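Local atomic coordinates of HTH cro/C1-type domain-containing protein (Pseudomonas aeruginosa PAO1, PDB entry 7CSV), a protein that is the antitoxin HigA, a dimeric regulatory factor that recognizes specific pseudopalindromic DNA motifs, probably through its Cro/C1-type helix-turn-helix domain. Residues His10-Leu20 and Ile44-Ser52. Residues are numbered along the deposited sequence; the frame is centred on the assembly and turned at random.
Sequences HPGEILRDEFL and IVREQRGIS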
loop_
_atom_site.group_PDB
_atom_site.type_symbol
_atom_site.label_atom_id
_atom_site.label_comp_id
_atom_site.label_asym_id
_atom_site.label_seq_id
_atom_site.Cartn_x
_atom_site.Cartn_y
_atom_site.Cartn_z
ATOM N N HIS A 10 -8.843 9.255 3.937
ATOM C CA HIS A 10 -9.242 8.036 3.250
ATOM C C HIS A 10 -9.212 8.226 1.735
ATOM O O HIS A 10 -9.633 9.271 1.226
ATOM C CB HIS A 10 -10.634 7.603 3.689
ATOM C CG HIS A 10 -10.927 6.175 3.373
ATOM N ND1 HIS A 10 -11.294 5.761 2.112
ATOM C CD2 HIS A 10 -10.880 5.061 4.139
ATOM C CE1 HIS A 10 -11.468 4.452 2.117
ATOM N NE2 HIS A 10 -11.228 4.003 3.338
ATOM N N PRO A 11 -8.726 7.231 0.987
ATOM C CA PRO A 11 -8.737 7.338 -0.477
ATOM C C PRO A 11 -10.111 7.610 -1.050
ATOM O O PRO A 11 -10.210 8.231 -2.113
ATOM C CB PRO A 11 -8.222 5.968 -0.938
ATOM C CG PRO A 11 -7.440 5.445 0.224
ATOM C CD PRO A 11 -8.068 5.998 1.461
ATOM N N GLY A 12 -11.171 7.139 -0.395
ATOM C CA GLY A 12 -12.510 7.371 -0.909
ATOM C C GLY A 12 -12.889 8.835 -0.917
ATOM O O GLY A 12 -13.690 9.268 -1.749
ATOM N N GLU A 13 -12.306 9.620 -0.011
ATOM C CA GLU A 13 -12.543 11.058 -0.029
ATOM C C GLU A 13 -12.002 11.690 -1.305
ATOM O O GLU A 13 -12.657 12.549 -1.910
ATOM C CB GLU A 13 -11.912 11.689 1.209
ATOM C CG GLU A 13 -11.977 13.199 1.270
ATOM C CD GLU A 13 -11.348 13.720 2.550
ATOM O OE1 GLU A 13 -10.567 14.687 2.488
ATOM O OE2 GLU A 13 -11.615 13.136 3.618
ATOM N N ILE A 14 -10.806 11.278 -1.729
ATOM C CA ILE A 14 -10.240 11.784 -2.974
ATOM C C ILE A 14 -11.016 11.255 -4.173
ATOM O O ILE A 14 -11.222 11.976 -5.160
ATOM C CB ILE A 14 -8.746 11.424 -3.050
ATOM C CG1 ILE A 14 -7.985 12.243 -1.996
ATOM C CG2 ILE A 14 -8.191 11.623 -4.463
ATOM C CD1 ILE A 14 -6.506 12.123 -2.072
ATOM N N LEU A 15 -11.454 9.993 -4.117
ATOM C CA LEU A 15 -12.283 9.458 -5.196
ATOM C C LEU A 15 -13.563 10.270 -5.344
ATOM O O LEU A 15 -13.930 10.678 -6.458
ATOM C CB LEU A 15 -12.606 7.989 -4.925
ATOM C CG LEU A 15 -13.550 7.260 -5.876
ATOM C CD1 LEU A 15 -12.995 7.369 -7.268
ATOM C CD2 LEU A 15 -13.692 5.799 -5.433
ATOM N N ARG A 16 -14.242 10.529 -4.215
ATOM C CA ARG A 16 -15.470 11.323 -4.220
ATOM C C ARG A 16 -15.214 12.717 -4.782
ATOM O O ARG A 16 -15.913 13.174 -5.687
ATOM C CB ARG A 16 -16.040 11.439 -2.795
ATOM C CG ARG A 16 -16.735 10.207 -2.247
ATOM C CD ARG A 16 -17.534 10.529 -0.967
ATOM N NE ARG A 16 -16.915 11.585 -0.162
ATOM C CZ ARG A 16 -16.164 11.382 0.918
ATOM N NH1 ARG A 16 -15.650 12.419 1.565
ATOM N NH2 ARG A 16 -15.923 10.152 1.370
ATOM N N ASP A 17 -14.223 13.417 -4.231
ATOM C CA ASP A 17 -14.070 14.846 -4.484
ATOM C C ASP A 17 -13.437 15.136 -5.837
ATOM O O ASP A 17 -13.876 16.055 -6.535
ATOM C CB ASP A 17 -13.216 15.501 -3.396
ATOM C CG ASP A 17 -13.881 15.509 -2.038
ATOM O OD1 ASP A 17 -15.106 15.314 -1.953
ATOM O OD2 ASP A 17 -13.155 15.702 -1.046
ATOM N N GLU A 18 -12.383 14.399 -6.215
ATOM C CA GLU A 18 -11.608 14.740 -7.397
ATOM C C GLU A 18 -12.013 13.948 -8.625
ATOM O O GLU A 18 -11.520 14.241 -9.720
ATOM C CB GLU A 18 -10.113 14.526 -7.145
ATOM C CG GLU A 18 -9.581 15.286 -5.965
ATOM C CD GLU A 18 -9.614 16.775 -6.190
ATOM O OE1 GLU A 18 -9.820 17.205 -7.339
ATOM O OE2 GLU A 18 -9.432 17.517 -5.220
ATOM N N PHE A 19 -12.869 12.943 -8.472
ATOM C CA PHE A 19 -13.233 12.131 -9.626
ATOM C C PHE A 19 -14.746 12.021 -9.778
ATOM O O PHE A 19 -15.288 12.420 -10.814
ATOM C CB PHE A 19 -12.567 10.757 -9.518
ATOM C CG PHE A 19 -11.070 10.812 -9.625
ATOM C CD1 PHE A 19 -10.285 11.009 -8.503
ATOM C CD2 PHE A 19 -10.445 10.692 -10.866
ATOM C CE1 PHE A 19 -8.908 11.076 -8.603
ATOM C CE2 PHE A 19 -9.071 10.749 -10.973
ATOM C CZ PHE A 19 -8.298 10.940 -9.830
ATOM N N LEU A 20 -15.443 11.487 -8.772
ATOM C CA LEU A 20 -16.890 11.315 -8.903
ATOM C C LEU A 20 -17.596 12.656 -9.047
ATOM O O LEU A 20 -18.442 12.834 -9.931
ATOM C CB LEU A 20 -17.449 10.545 -7.709
ATOM C CG LEU A 20 -16.946 9.112 -7.534
ATOM C CD1 LEU A 20 -17.751 8.399 -6.463
ATOM C CD2 LEU A 20 -17.002 8.355 -8.860
ATOM N N ILE A 44 -15.995 2.007 -0.328
ATOM C CA ILE A 44 -14.812 2.860 -0.427
ATOM C C ILE A 44 -15.189 4.329 -0.245
ATOM O O ILE A 44 -14.537 5.061 0.504
ATOM C CB ILE A 44 -14.089 2.628 -1.766
ATOM C CG1 ILE A 44 -13.460 1.236 -1.791
ATOM C CG2 ILE A 44 -13.038 3.726 -2.003
ATOM C CD1 ILE A 44 -13.245 0.689 -3.223
ATOM N N VAL A 45 -16.233 4.791 -0.938
ATOM C CA VAL A 45 -16.579 6.204 -0.833
ATOM C C VAL A 45 -17.129 6.528 0.545
ATOM O O VAL A 45 -17.048 7.678 0.980
ATOM C CB VAL A 45 -17.581 6.635 -1.919
ATOM C CG1 VAL A 45 -17.027 6.322 -3.306
ATOM C CG2 VAL A 45 -18.928 5.985 -1.703
ATOM N N ARG A 46 -17.693 5.543 1.234
ATOM C CA ARG A 46 -18.123 5.706 2.619
ATOM C C ARG A 46 -16.974 5.556 3.604
ATOM O O ARG A 46 -17.205 5.650 4.821
ATOM C CB ARG A 46 -19.209 4.687 2.948
ATOM C CG ARG A 46 -20.547 4.945 2.273
ATOM C CD ARG A 46 -21.387 5.909 3.095
ATOM N NE ARG A 46 -22.129 5.226 4.150
ATOM C CZ ARG A 46 -21.735 5.142 5.417
ATOM N NH1 ARG A 46 -22.489 4.493 6.299
ATOM N NH2 ARG A 46 -20.593 5.698 5.807
ATOM N N GLU A 47 -15.754 5.312 3.106
ATOM C CA GLU A 47 -14.561 5.176 3.946
ATOM C C GLU A 47 -14.656 3.960 4.874
ATOM O O GLU A 47 -14.134 3.969 5.994
ATOM C CB GLU A 47 -14.296 6.478 4.716
ATOM C CG GLU A 47 -14.376 7.691 3.784
ATOM C CD GLU A 47 -13.872 8.986 4.388
ATOM O OE1 GLU A 47 -13.237 8.958 5.464
ATOM O OE2 GLU A 47 -14.127 10.043 3.774
ATOM N N GLN A 48 -15.302 2.898 4.387
ATOM C CA GLN A 48 -15.498 1.647 5.107
ATOM C C GLN A 48 -14.720 0.500 4.489
ATOM O O GLN A 48 -14.906 -0.653 4.894
ATOM C CB GLN A 48 -16.984 1.272 5.144
ATOM C CG GLN A 48 -17.866 2.359 5.668
ATOM C CD GLN A 48 -17.543 2.681 7.117
ATOM O OE1 GLN A 48 -17.528 1.794 7.965
ATOM N NE2 GLN A 48 -17.254 3.945 7.396
ATOM N N ARG A 49 -13.870 0.785 3.512
ATOM C CA ARG A 49 -13.080 -0.249 2.871
ATOM C C ARG A 49 -11.922 0.434 2.164
ATOM O O ARG A 49 -12.083 1.541 1.646
ATOM C CB ARG A 49 -13.926 -1.058 1.880
ATOM C CG ARG A 49 -13.148 -2.065 1.069
ATOM C CD ARG A 49 -13.828 -2.357 -0.259
ATOM N NE ARG A 49 -15.139 -2.981 -0.100
ATOM C CZ ARG A 49 -15.327 -4.264 0.194
ATOM N NH1 ARG A 49 -16.556 -4.746 0.310
ATOM N NH2 ARG A 49 -14.287 -5.068 0.380
ATOM N N GLY A 50 -10.757 -0.213 2.168
ATOM C CA GLY A 50 -9.618 0.326 1.449
ATOM C C GLY A 50 -9.594 -0.073 -0.019
ATOM O O GLY A 50 -10.408 -0.873 -0.494
ATOM N N ILE A 51 -8.639 0.516 -0.739
ATOM C CA ILE A 51 -8.389 0.195 -2.144
ATOM C C ILE A 51 -7.489 -1.027 -2.211
ATOM O O ILE A 51 -6.339 -0.989 -1.755
ATOM C CB ILE A 51 -7.725 1.371 -2.873
ATOM C CG1 ILE A 51 -8.493 2.666 -2.655
ATOM C CG2 ILE A 51 -7.576 1.061 -4.366
ATOM C CD1 ILE A 51 -9.848 2.612 -3.169
ATOM N N SER A 52 -7.999 -2.103 -2.796
ATOM C CA SER A 52 -7.188 -3.271 -3.087
ATOM C C SER A 52 -6.362 -3.048 -4.356
ATOM O O SER A 52 -6.635 -2.155 -5.162
ATOM C CB SER A 52 -8.070 -4.501 -3.276
ATOM O OG SER A 52 -8.807 -4.386 -4.492
HETATM O O HOH W 1 -10.936 11.033 4.668
#
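Arg-16, on the first helix of the Cro/C1-type helix-turn-helix domain, grips the C-terminal end of helix 38-45, which is closed by a Schellman motif with Glu-47 at positive phi. In this fold helix 38-45 is expected to be the recognition helix. One nitrogen, Arg-16 NH2, makes both bonds. It donates to Val-45 O at 2.7 Å, in the carbonyl plane. Its second bond, 3.0 Å to the anti lone pair of Glu-47 OE2, is a nearly straight hydrogen bond (171° at the hydrogen) within a salt bridge. Guanidinium and carboxylate lie only 5° from coplanar. The bond to Val-45 O thus satisfies a carbonyl of the helix's last turn, while Ile-44 O accepts from Glu-47 N and meets Gly-12 CA in a CA-H...O contact. The other carboxylate oxygen, Glu-47 OE1, accepts from a water that also accepts a hydrogen bond from His-10 N. With CG anti to its backbone N (chi1 -162°), His-10 turns one ring face to Glu-47, whose CA sits 3.5 Å from the ring centroid in a CH-pi contact. On the core side of these polar contacts, Leu-15 and Leu-20 reach Val-45 CG1 with their CD2 and CD1 methyls, continuing into the core lined by Leu-30. At the start of helix 11-23, His-10 is the N-cap residue; Gly-12 N lies close to the ring plane and donates to His-10 ND1 at 2.9 Å.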